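Hypothetical protein DUF871 (Enterococcus faecalis, PDB 2P0O) is of unknown function but probably acts as a 6-phospho-N-acetylmuramidase, with a TIM-barrel domain followed by a probably cyclophilin-like domain. Local coordinates at residues Gln201-Gly209 with Ile226-Tyr237; Gln296-Ile307 with Leu326-Arg337. All coordinates share one frame; numbering follows the deposited sequence.

Contact 1: residues Gln201-Gly209 with Ile226-Tyr237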
loop_
_atom_site.group_PDB
_atom_site.type_symbol
_atom_site.label_atom_id
_atom_site.label_comp_id
_atom_site.label_asym_id
_atom_site.label_seq_id
_atom_site.Cartn_x
_atom_site.Cartn_y
_atom_site.Cartn_z
ATOM N N GLN A 201 -4.973 -7.671 -6.581
ATOM C CA GLN A 201 -5.163 -7.928 -5.137
ATOM C C GLN A 201 -5.574 -6.645 -4.363
ATOM O O GLN A 201 -5.460 -5.539 -4.883
ATOM C CB GLN A 201 -3.910 -8.558 -4.484
ATOM C CG GLN A 201 -3.477 -9.946 -5.029
ATOM C CD GLN A 201 -4.612 -10.956 -5.121
ATOM O OE1 GLN A 201 -5.300 -11.245 -4.140
ATOM N NE2 GLN A 201 -4.822 -11.494 -6.314
ATOM N N ASN A 202 -6.072 -6.827 -3.142
ATOM C CA ASN A 202 -6.454 -5.725 -2.250
ATOM C C ASN A 202 -5.227 -4.849 -2.034
ATOM O O ASN A 202 -4.242 -5.313 -1.482
ATOM C CB ASN A 202 -6.943 -6.288 -0.895
ATOM C CG ASN A 202 -7.434 -5.201 0.054
ATOM O OD1 ASN A 202 -6.990 -4.047 -0.002
ATOM N ND2 ASN A 202 -8.371 -5.558 0.910
ATOM N N PRO A 203 -5.266 -3.605 -2.531
ATOM C CA PRO A 203 -4.141 -2.681 -2.354
ATOM C C PRO A 203 -3.776 -2.408 -0.898
ATOM O O PRO A 203 -2.586 -2.227 -0.580
ATOM C CB PRO A 203 -4.622 -1.386 -3.043
ATOM C CG PRO A 203 -5.727 -1.823 -3.964
ATOM C CD PRO A 203 -6.359 -3.024 -3.341
ATOM N N PHE A 204 -4.768 -2.360 -0.012
ATOM C CA PHE A 204 -4.491 -2.139 1.411
ATOM C C PHE A 204 -3.632 -3.258 1.975
ATOM O O PHE A 204 -2.650 -2.992 2.657
ATOM C CB PHE A 204 -5.796 -1.961 2.226
ATOM C CG PHE A 204 -5.611 -2.080 3.729
ATOM C CD1 PHE A 204 -5.067 -1.029 4.463
ATOM C CD2 PHE A 204 -6.007 -3.234 4.404
ATOM C CE1 PHE A 204 -4.891 -1.121 5.843
ATOM C CE2 PHE A 204 -5.838 -3.345 5.782
ATOM C CZ PHE A 204 -5.264 -2.288 6.513
ATOM N N ALA A 205 -4.021 -4.510 1.708
ATOM C CA ALA A 205 -3.251 -5.640 2.203
ATOM C C ALA A 205 -1.844 -5.645 1.583
ATOM O O ALA A 205 -0.886 -6.006 2.239
ATOM C CB ALA A 205 -3.966 -6.970 1.888
ATOM N N ALA A 206 -1.752 -5.262 0.312
ATOM C CA ALA A 206 -0.484 -5.248 -0.396
ATOM C C ALA A 206 0.462 -4.212 0.224
ATOM O O ALA A 206 1.613 -4.533 0.535
ATOM C CB ALA A 206 -0.726 -4.961 -1.892
ATOM N N ALA A 207 -0.062 -3.010 0.469
ATOM C CA ALA A 207 0.711 -1.894 1.025
ATOM C C ALA A 207 1.189 -2.165 2.439
ATOM O O ALA A 207 2.374 -2.055 2.747
ATOM C CB ALA A 207 -0.101 -0.566 0.959
ATOM N N VAL A 208 0.256 -2.550 3.301
ATOM C CA VAL A 208 0.611 -2.884 4.655
ATOM C C VAL A 208 1.675 -3.994 4.715
ATOM O O VAL A 208 2.654 -3.870 5.480
ATOM C CB VAL A 208 -0.658 -3.194 5.521
ATOM C CG1 VAL A 208 -0.262 -3.567 6.955
ATOM C CG2 VAL A 208 -1.554 -1.969 5.552
ATOM N N GLY A 209 1.507 -5.057 3.930
ATOM C CA GLY A 209 2.495 -6.147 3.953
ATOM C C GLY A 209 3.871 -5.669 3.529
ATOM O O GLY A 209 4.868 -5.974 4.177
ATOM N N ILE A 226 -7.533 4.611 -5.421
ATOM C CA ILE A 226 -8.040 3.373 -4.837
ATOM C C ILE A 226 -9.530 3.578 -4.630
ATOM O O ILE A 226 -9.986 4.720 -4.631
ATOM C CB ILE A 226 -7.351 3.041 -3.503
ATOM C CG1 ILE A 226 -7.137 4.303 -2.670
ATOM C CG2 ILE A 226 -6.024 2.264 -3.766
ATOM C CD1 ILE A 226 -6.731 4.030 -1.238
ATOM N N SER A 227 -10.285 2.493 -4.460
ATOM C CA SER A 227 -11.727 2.595 -4.228
ATOM C C SER A 227 -12.015 3.155 -2.827
ATOM O O SER A 227 -11.151 3.124 -1.954
ATOM C CB SER A 227 -12.372 1.225 -4.340
ATOM O OG SER A 227 -11.924 0.426 -3.257
ATOM N N GLU A 228 -13.229 3.671 -2.624
ATOM C CA GLU A 228 -13.687 4.099 -1.307
ATOM C C GLU A 228 -13.518 3.017 -0.226
ATOM O O GLU A 228 -13.142 3.322 0.915
ATOM C CB GLU A 228 -15.156 4.564 -1.377
ATOM C CG GLU A 228 -15.382 5.777 -2.287
ATOM C CD GLU A 228 -15.252 7.120 -1.549
ATOM O OE1 GLU A 228 -14.998 7.115 -0.313
ATOM O OE2 GLU A 228 -15.416 8.186 -2.203
ATOM N N ARG A 229 -13.787 1.766 -0.593
ATOM C CA ARG A 229 -13.683 0.633 0.300
ATOM C C ARG A 229 -12.258 0.475 0.822
ATOM O O ARG A 229 -12.012 0.199 2.024
ATOM C CB ARG A 229 -14.071 -0.635 -0.468
ATOM C CG ARG A 229 -14.211 -1.875 0.412
ATOM C CD ARG A 229 -14.497 -3.122 -0.437
ATOM N NE ARG A 229 -14.846 -4.256 0.414
ATOM C CZ ARG A 229 -13.973 -5.052 1.040
ATOM N NH1 ARG A 229 -12.655 -4.863 0.927
ATOM N NH2 ARG A 229 -14.423 -6.037 1.794
ATOM N N THR A 230 -11.320 0.599 -0.112
ATOM C CA THR A 230 -9.917 0.437 0.189
ATOM C C THR A 230 -9.407 1.622 1.008
ATOM O O THR A 230 -8.647 1.438 1.949
ATOM C CB THR A 230 -9.122 0.205 -1.126
ATOM O OG1 THR A 230 -9.634 -0.977 -1.743
ATOM C CG2 THR A 230 -7.646 0.016 -0.855
HETATM N N MSE A 231 -9.818 2.829 0.632
HETATM C CA MSE A 231 -9.555 4.032 1.455
HETATM C C MSE A 231 -9.977 3.848 2.926
HETATM O O MSE A 231 -9.247 4.228 3.858
HETATM C CB MSE A 231 -10.279 5.253 0.877
HETATM C CG MSE A 231 -9.749 5.621 -0.483
HETATM SE SE MSE A 231 -10.685 7.100 -1.358
HETATM C CE MSE A 231 -10.146 8.530 -0.154
ATOM N N ALA A 232 -11.160 3.262 3.102
ATOM C CA ALA A 232 -11.751 3.027 4.428
ATOM C C ALA A 232 -10.896 2.070 5.222
ATOM O O ALA A 232 -10.771 2.231 6.435
ATOM C CB ALA A 232 -13.153 2.489 4.297
ATOM N N GLN A 233 -10.311 1.072 4.537
ATOM C CA GLN A 233 -9.439 0.106 5.196
ATOM C C GLN A 233 -8.144 0.801 5.650
ATOM O O GLN A 233 -7.730 0.611 6.799
ATOM C CB GLN A 233 -9.182 -1.121 4.318
ATOM C CG GLN A 233 -10.400 -2.056 4.276
ATOM C CD GLN A 233 -10.191 -3.288 3.415
ATOM O OE1 GLN A 233 -9.737 -3.196 2.271
ATOM N NE2 GLN A 233 -10.543 -4.445 3.946
ATOM N N PHE A 234 -7.529 1.604 4.765
ATOM C CA PHE A 234 -6.369 2.402 5.145
ATOM C C PHE A 234 -6.723 3.270 6.333
ATOM O O PHE A 234 -6.004 3.275 7.334
ATOM C CB PHE A 234 -5.816 3.271 3.990
ATOM C CG PHE A 234 -4.909 2.512 3.029
ATOM C CD1 PHE A 234 -3.570 2.232 3.369
ATOM C CD2 PHE A 234 -5.380 2.105 1.773
ATOM C CE1 PHE A 234 -2.718 1.532 2.468
ATOM C CE2 PHE A 234 -4.527 1.406 0.859
ATOM C CZ PHE A 234 -3.216 1.124 1.211
ATOM N N GLY A 235 -7.847 3.977 6.221
ATOM C CA GLY A 235 -8.248 4.943 7.212
ATOM C C GLY A 235 -8.484 4.273 8.536
ATOM O O GLY A 235 -8.045 4.774 9.570
ATOM N N TYR A 236 -9.189 3.155 8.521
ATOM C CA TYR A 236 -9.494 2.433 9.753
ATOM C C TYR A 236 -8.197 1.970 10.452
ATOM O O TYR A 236 -8.034 2.107 11.668
ATOM C CB TYR A 236 -10.399 1.239 9.430
ATOM C CG TYR A 236 -11.427 0.915 10.489
ATOM C CD1 TYR A 236 -11.143 0.017 11.531
ATOM C CD2 TYR A 236 -12.707 1.499 10.438
ATOM C CE1 TYR A 236 -12.115 -0.283 12.500
ATOM C CE2 TYR A 236 -13.679 1.199 11.386
ATOM C CZ TYR A 236 -13.379 0.316 12.413
ATOM O OH TYR A 236 -14.369 0.058 13.351
ATOM N N TYR A 237 -7.272 1.424 9.670
ATOM C CA TYR A 237 -5.993 0.980 10.185
ATOM C C TYR A 237 -5.193 2.155 10.709
ATOM O O TYR A 237 -4.554 2.083 11.755
ATOM C CB TYR A 237 -5.190 0.320 9.062
ATOM C CG TYR A 237 -3.922 -0.380 9.542
ATOM C CD1 TYR A 237 -3.994 -1.337 10.550
ATOM C CD2 TYR A 237 -2.657 -0.082 8.993
ATOM C CE1 TYR A 237 -2.857 -1.992 11.013
ATOM C CE2 TYR A 237 -1.487 -0.745 9.459
ATOM C CZ TYR A 237 -1.619 -1.699 10.470
ATOM O OH TYR A 237 -0.548 -2.390 10.966
#
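F204 enters helix 228-237 as a knob, seated among T230, Q233, F234 and Y237. Its ring turns an edge to the face of F234 in a T-shaped stack, planes 89° apart, and CD1 rests 3.8 Å from F234 CD1. A second, offset edge-to-face pair joins it to Y237, with centroids 5.7 Å apart. One face of the F204 ring receives Q233 CB in a CH-pi contact, 4.0 Å from the centroid. CG of F204 lies anti to the backbone N (chi1 165°), which swings the ring toward the second helix. F243 of strand 242-247 lies against F204 and Y237. Farther along, A207 CB meets the edge of the F234 ring, 3.6 Å from CZ, and V208 packs both methyls on Y237. Toward the helix starts, P203 CB touches I226 CG2 and T230 CG2, while T230 OG1 bonds to D181. At the polar edge N202 ND2 donates to Q233 OE1 (3.0 Å, 161° at the hydrogen), the two amide planes not far from parallel. N202 OD1 meanwhile caps its own helix through weak bonds from F204 N and A205 N. Q233 NE2 is held by L244 O and D342 OD1, so the glutamine amide is fixed at both ends. The axes of the two helix segments come within 9.5 Å and run in roughly the same direction; joined in the chain through strand 218-221, they form the last alpha-beta-alpha step of a TIM barrel.

Contact 2: residues Gln296-Ile307 with Leu326-Arg337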
loop_
_atom_site.group_PDB
_atom_site.type_symbol
_atom_site.label_atom_id
_atom_site.label_comp_id
_atom_site.label_asym_id
_atom_site.label_seq_id
_atom_site.Cartn_x
_atom_site.Cartn_y
_atom_site.Cartn_z
ATOM N N GLN A 296 -24.289 -25.383 12.745
ATOM C CA GLN A 296 -23.650 -26.004 11.591
ATOM C C GLN A 296 -22.174 -26.213 11.904
ATOM O O GLN A 296 -21.506 -25.298 12.394
ATOM C CB GLN A 296 -23.760 -25.097 10.372
ATOM C CG GLN A 296 -25.093 -25.198 9.675
ATOM C CD GLN A 296 -25.267 -24.181 8.556
ATOM O OE1 GLN A 296 -24.296 -23.715 7.957
ATOM N NE2 GLN A 296 -26.514 -23.832 8.275
ATOM N N THR A 297 -21.664 -27.398 11.605
ATOM C CA THR A 297 -20.266 -27.709 11.823
ATOM C C THR A 297 -19.690 -28.260 10.521
ATOM O O THR A 297 -19.444 -29.455 10.407
ATOM C CB THR A 297 -20.075 -28.720 12.980
ATOM O OG1 THR A 297 -20.682 -29.966 12.628
ATOM C CG2 THR A 297 -20.738 -28.210 14.250
ATOM N N GLU A 298 -19.485 -27.379 9.541
ATOM C CA GLU A 298 -19.007 -27.778 8.216
ATOM C C GLU A 298 -17.492 -27.621 8.069
ATOM O O GLU A 298 -16.822 -27.136 8.981
ATOM C CB GLU A 298 -19.739 -26.969 7.148
ATOM C CG GLU A 298 -21.223 -27.080 7.288
ATOM C CD GLU A 298 -21.736 -28.433 6.813
ATOM O OE1 GLU A 298 -22.000 -28.546 5.596
ATOM O OE2 GLU A 298 -21.881 -29.374 7.640
ATOM N N ALA A 299 -16.958 -28.028 6.918
ATOM C CA ALA A 299 -15.541 -27.807 6.609
ATOM C C ALA A 299 -15.153 -26.336 6.861
ATOM O O ALA A 299 -16.008 -25.441 6.802
ATOM C CB ALA A 299 -15.260 -28.212 5.170
ATOM N N ARG A 300 -13.881 -26.063 7.133
ATOM C CA ARG A 300 -13.471 -24.699 7.465
ATOM C C ARG A 300 -12.386 -24.158 6.519
ATOM O O ARG A 300 -11.221 -23.984 6.936
ATOM C CB ARG A 300 -13.010 -24.640 8.925
ATOM C CG ARG A 300 -14.117 -25.038 9.913
ATOM C CD ARG A 300 -13.582 -25.288 11.298
ATOM N NE ARG A 300 -12.888 -26.578 11.378
ATOM C CZ ARG A 300 -11.933 -26.872 12.263
ATOM N NH1 ARG A 300 -11.529 -25.965 13.165
ATOM N NH2 ARG A 300 -11.378 -28.084 12.246
ATOM N N PRO A 301 -12.744 -23.909 5.237
ATOM C CA PRO A 301 -11.708 -23.393 4.329
ATOM C C PRO A 301 -11.143 -22.062 4.811
ATOM O O PRO A 301 -11.742 -21.396 5.689
ATOM C CB PRO A 301 -12.425 -23.288 2.960
ATOM C CG PRO A 301 -13.888 -23.236 3.286
ATOM C CD PRO A 301 -14.034 -24.097 4.546
ATOM N N VAL A 302 -9.976 -21.700 4.296
ATOM C CA VAL A 302 -9.312 -20.466 4.708
ATOM C C VAL A 302 -10.303 -19.294 4.782
ATOM O O VAL A 302 -11.051 -19.037 3.855
ATOM C CB VAL A 302 -8.022 -20.142 3.844
ATOM C CG1 VAL A 302 -8.340 -20.083 2.348
ATOM C CG2 VAL A 302 -7.376 -18.838 4.320
ATOM N N GLY A 303 -10.339 -18.635 5.925
ATOM C CA GLY A 303 -11.179 -17.443 6.113
ATOM C C GLY A 303 -12.430 -17.726 6.902
ATOM O O GLY A 303 -13.138 -16.809 7.262
ATOM N N THR A 304 -12.694 -19.002 7.182
ATOM C CA THR A 304 -13.868 -19.419 7.931
ATOM C C THR A 304 -13.850 -18.884 9.365
ATOM O O THR A 304 -12.864 -19.057 10.101
ATOM C CB THR A 304 -14.109 -20.970 7.855
ATOM O OG1 THR A 304 -14.350 -21.362 6.481
ATOM C CG2 THR A 304 -15.345 -21.387 8.668
ATOM N N VAL A 305 -14.932 -18.204 9.733
ATOM C CA VAL A 305 -15.143 -17.729 11.104
ATOM C C VAL A 305 -15.979 -18.722 11.887
ATOM O O VAL A 305 -17.108 -19.085 11.493
ATOM C CB VAL A 305 -15.854 -16.355 11.116
ATOM C CG1 VAL A 305 -15.904 -15.774 12.525
ATOM C CG2 VAL A 305 -15.174 -15.395 10.140
ATOM N N THR A 306 -15.435 -19.143 13.024
ATOM C CA THR A 306 -15.996 -20.241 13.807
ATOM C C THR A 306 -16.155 -19.869 15.271
ATOM O O THR A 306 -15.459 -18.972 15.789
ATOM C CB THR A 306 -15.088 -21.531 13.744
ATOM O OG1 THR A 306 -13.895 -21.315 14.498
ATOM C CG2 THR A 306 -14.665 -21.845 12.336
ATOM N N ILE A 307 -17.061 -20.571 15.945
ATOM C CA ILE A 307 -17.179 -20.472 17.391
ATOM C C ILE A 307 -17.260 -21.884 17.963
ATOM O O ILE A 307 -18.024 -22.730 17.454
ATOM C CB ILE A 307 -18.391 -19.550 17.836
ATOM C CG1 ILE A 307 -18.362 -19.283 19.336
ATOM C CG2 ILE A 307 -19.767 -20.134 17.419
ATOM C CD1 ILE A 307 -19.251 -18.123 19.761
ATOM N N LEU A 326 -9.127 -26.085 7.112
ATOM C CA LEU A 326 -9.288 -27.061 8.183
ATOM C C LEU A 326 -10.513 -27.946 7.935
ATOM O O LEU A 326 -11.507 -27.521 7.337
ATOM C CB LEU A 326 -9.335 -26.380 9.562
ATOM C CG LEU A 326 -7.983 -25.874 10.098
ATOM C CD1 LEU A 326 -8.124 -25.180 11.457
ATOM C CD2 LEU A 326 -7.020 -27.049 10.269
ATOM N N PRO A 327 -10.434 -29.207 8.371
ATOM C CA PRO A 327 -11.576 -30.062 8.123
ATOM C C PRO A 327 -12.745 -29.787 9.111
ATOM O O PRO A 327 -12.562 -29.089 10.125
ATOM C CB PRO A 327 -10.985 -31.460 8.295
ATOM C CG PRO A 327 -9.876 -31.262 9.354
ATOM C CD PRO A 327 -9.333 -29.891 9.091
ATOM N N LYS A 328 -13.930 -30.299 8.775
ATOM C CA LYS A 328 -15.117 -30.357 9.640
ATOM C C LYS A 328 -14.783 -30.848 11.055
ATOM O O LYS A 328 -14.037 -31.817 11.212
ATOM C CB LYS A 328 -16.084 -31.371 9.008
ATOM C CG LYS A 328 -17.445 -31.483 9.652
ATOM C CD LYS A 328 -17.867 -32.928 9.896
ATOM C CE LYS A 328 -18.128 -33.693 8.603
ATOM N NZ LYS A 328 -19.336 -33.198 7.887
ATOM N N ASP A 329 -15.358 -30.203 12.073
ATOM C CA ASP A 329 -15.224 -30.626 13.473
ATOM C C ASP A 329 -16.592 -30.438 14.163
ATOM O O ASP A 329 -17.099 -29.313 14.237
ATOM C CB ASP A 329 -14.107 -29.800 14.148
ATOM C CG ASP A 329 -13.757 -30.278 15.565
ATOM O OD1 ASP A 329 -14.666 -30.601 16.357
ATOM O OD2 ASP A 329 -12.554 -30.276 15.926
ATOM N N GLU A 330 -17.188 -31.529 14.665
ATOM C CA GLU A 330 -18.532 -31.482 15.315
ATOM C C GLU A 330 -18.606 -30.460 16.455
ATOM O O GLU A 330 -19.685 -29.962 16.787
ATOM C CB GLU A 330 -18.959 -32.873 15.859
ATOM C CG GLU A 330 -17.929 -33.492 16.886
ATOM C CD GLU A 330 -18.534 -34.431 17.961
ATOM O OE1 GLU A 330 -19.705 -34.902 17.790
ATOM O OE2 GLU A 330 -17.814 -34.703 18.981
ATOM N N LYS A 331 -17.449 -30.152 17.040
ATOM C CA LYS A 331 -17.364 -29.284 18.204
ATOM C C LYS A 331 -17.193 -27.813 17.868
ATOM O O LYS A 331 -17.137 -26.985 18.771
ATOM C CB LYS A 331 -16.220 -29.717 19.121
ATOM C CG LYS A 331 -16.191 -31.203 19.437
ATOM C CD LYS A 331 -15.078 -31.507 20.456
ATOM C CE LYS A 331 -13.678 -31.439 19.840
ATOM N NZ LYS A 331 -13.540 -32.011 18.450
ATOM N N VAL A 332 -17.142 -27.485 16.576
ATOM C CA VAL A 332 -16.819 -26.117 16.115
ATOM C C VAL A 332 -17.921 -25.664 15.149
ATOM O O VAL A 332 -18.009 -26.212 14.037
ATOM C CB VAL A 332 -15.435 -26.085 15.381
ATOM C CG1 VAL A 332 -15.125 -24.698 14.782
ATOM C CG2 VAL A 332 -14.285 -26.541 16.307
ATOM N N ASN A 333 -18.758 -24.691 15.559
ATOM C CA ASN A 333 -19.758 -24.113 14.651
ATOM C C ASN A 333 -19.119 -23.216 13.601
ATOM O O ASN A 333 -18.221 -22.398 13.916
ATOM C CB ASN A 333 -20.791 -23.290 15.423
ATOM C CG ASN A 333 -21.687 -24.143 16.300
ATOM O OD1 ASN A 333 -21.744 -25.372 16.165
ATOM N ND2 ASN A 333 -22.407 -23.492 17.194
ATOM N N THR A 334 -19.561 -23.361 12.358
ATOM C CA THR A 334 -19.071 -22.493 11.295
ATOM C C THR A 334 -20.108 -21.408 11.105
ATOM O O THR A 334 -21.279 -21.714 10.882
ATOM C CB THR A 334 -18.867 -23.278 9.985
ATOM O OG1 THR A 334 -19.999 -24.142 9.796
ATOM C CG2 THR A 334 -17.622 -24.149 10.088
ATOM N N ILE A 335 -19.685 -20.150 11.208
ATOM C CA ILE A 335 -20.631 -19.020 11.279
ATOM C C ILE A 335 -20.686 -18.287 9.960
ATOM O O ILE A 335 -21.748 -18.066 9.408
ATOM C CB ILE A 335 -20.224 -17.960 12.362
ATOM C CG1 ILE A 335 -19.867 -18.616 13.708
ATOM C CG2 ILE A 335 -21.323 -16.867 12.502
ATOM C CD1 ILE A 335 -20.970 -19.510 14.223
ATOM N N THR A 336 -19.532 -17.861 9.472
ATOM C CA THR A 336 -19.489 -17.164 8.200
ATOM C C THR A 336 -18.052 -17.290 7.699
ATOM O O THR A 336 -17.264 -18.050 8.279
ATOM C CB THR A 336 -19.989 -15.690 8.333
ATOM O OG1 THR A 336 -19.831 -15.020 7.096
ATOM C CG2 THR A 336 -19.202 -14.903 9.387
ATOM N N ARG A 337 -17.720 -16.536 6.653
ATOM C CA ARG A 337 -16.412 -16.572 6.034
ATOM C C ARG A 337 -15.961 -15.171 5.633
ATOM O O ARG A 337 -16.765 -14.408 5.110
ATOM C CB ARG A 337 -16.474 -17.450 4.784
ATOM C CG ARG A 337 -15.079 -17.901 4.325
ATOM C CD ARG A 337 -15.136 -18.969 3.250
ATOM N NE ARG A 337 -13.767 -19.253 2.819
ATOM C CZ ARG A 337 -13.421 -19.864 1.690
ATOM N NH1 ARG A 337 -14.342 -20.333 0.844
ATOM N NH2 ARG A 337 -12.129 -20.016 1.419
HETATM O O HOH W 1 -21.746 -23.360 8.083
HETATM O O HOH W 2 -23.083 -22.692 12.976
HETATM O O HOH W 3 -23.930 -20.886 9.866
HETATM O O HOH W 4 -21.649 -31.645 9.938
HETATM O O HOH W 5 -16.293 -27.474 11.736
#
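The R300 guanidinium lies between L326 CB, over the centre of one face, and V332 CG2 with D329 CB over the other. At its edge P327 O takes two bonds in the guanidinium plane, from NE (2.8 Å) and NH2 (2.6 Å), a side-on grip that fixes the rotation of the group. The D329 carboxylate stands nearly perpendicular, its OD2 too far for a salt bridge; its OD1 accepts from K331 N in an Asx turn and from K331 NZ. R337 repeats the side-on grip on V302 O, NH2 at 2.8 Å, with the P301 ring over one guanidinium face. Its chain is extended from CG to NE (chi2 169°, chi3 176°), which carries the group past T304 to the type II turn. T334 OG1 accepts from E298 N (3.3 Å), and T334 CG2 lies 3.6 Å from R300 CG. Tight carbon contacts, T306 CB to V332 CG1 (3.3 Å) and I307 CG2 to I335 CD1 (3.5 Å), pack the strands. V305 O receives I335 N and, weakly, T336 N: a classic beta bulge in the antiparallel pair 304-307 and 332-337, at one margin of the four-stranded sheet of the C-terminal, probably cyclophilin-like, domain.

Contact 1 is buried, its centre about 7 Å from the centre of the chain; contact 2 is partly buried, its centre about 31 Å from the chain centre, with charged and polar residues at its margin. Their centres lie about 27 Å apart, and their nearest atoms, about 9 Å apart, do not touch. They share no helix or strand: 201-209 with 226-237 joins helices of the barrel domain, whereas 296-307 with 326-337 joins strands and loops of the C-terminal domain. The chemistry follows: aromatic interlocking with a single amide-to-amide hydrogen bond between the segments in contact 1, a ladder of backbone bonds, arginine-carbonyl grips and bridging waters in contact 2. Contact 1 also borders strand 242-247.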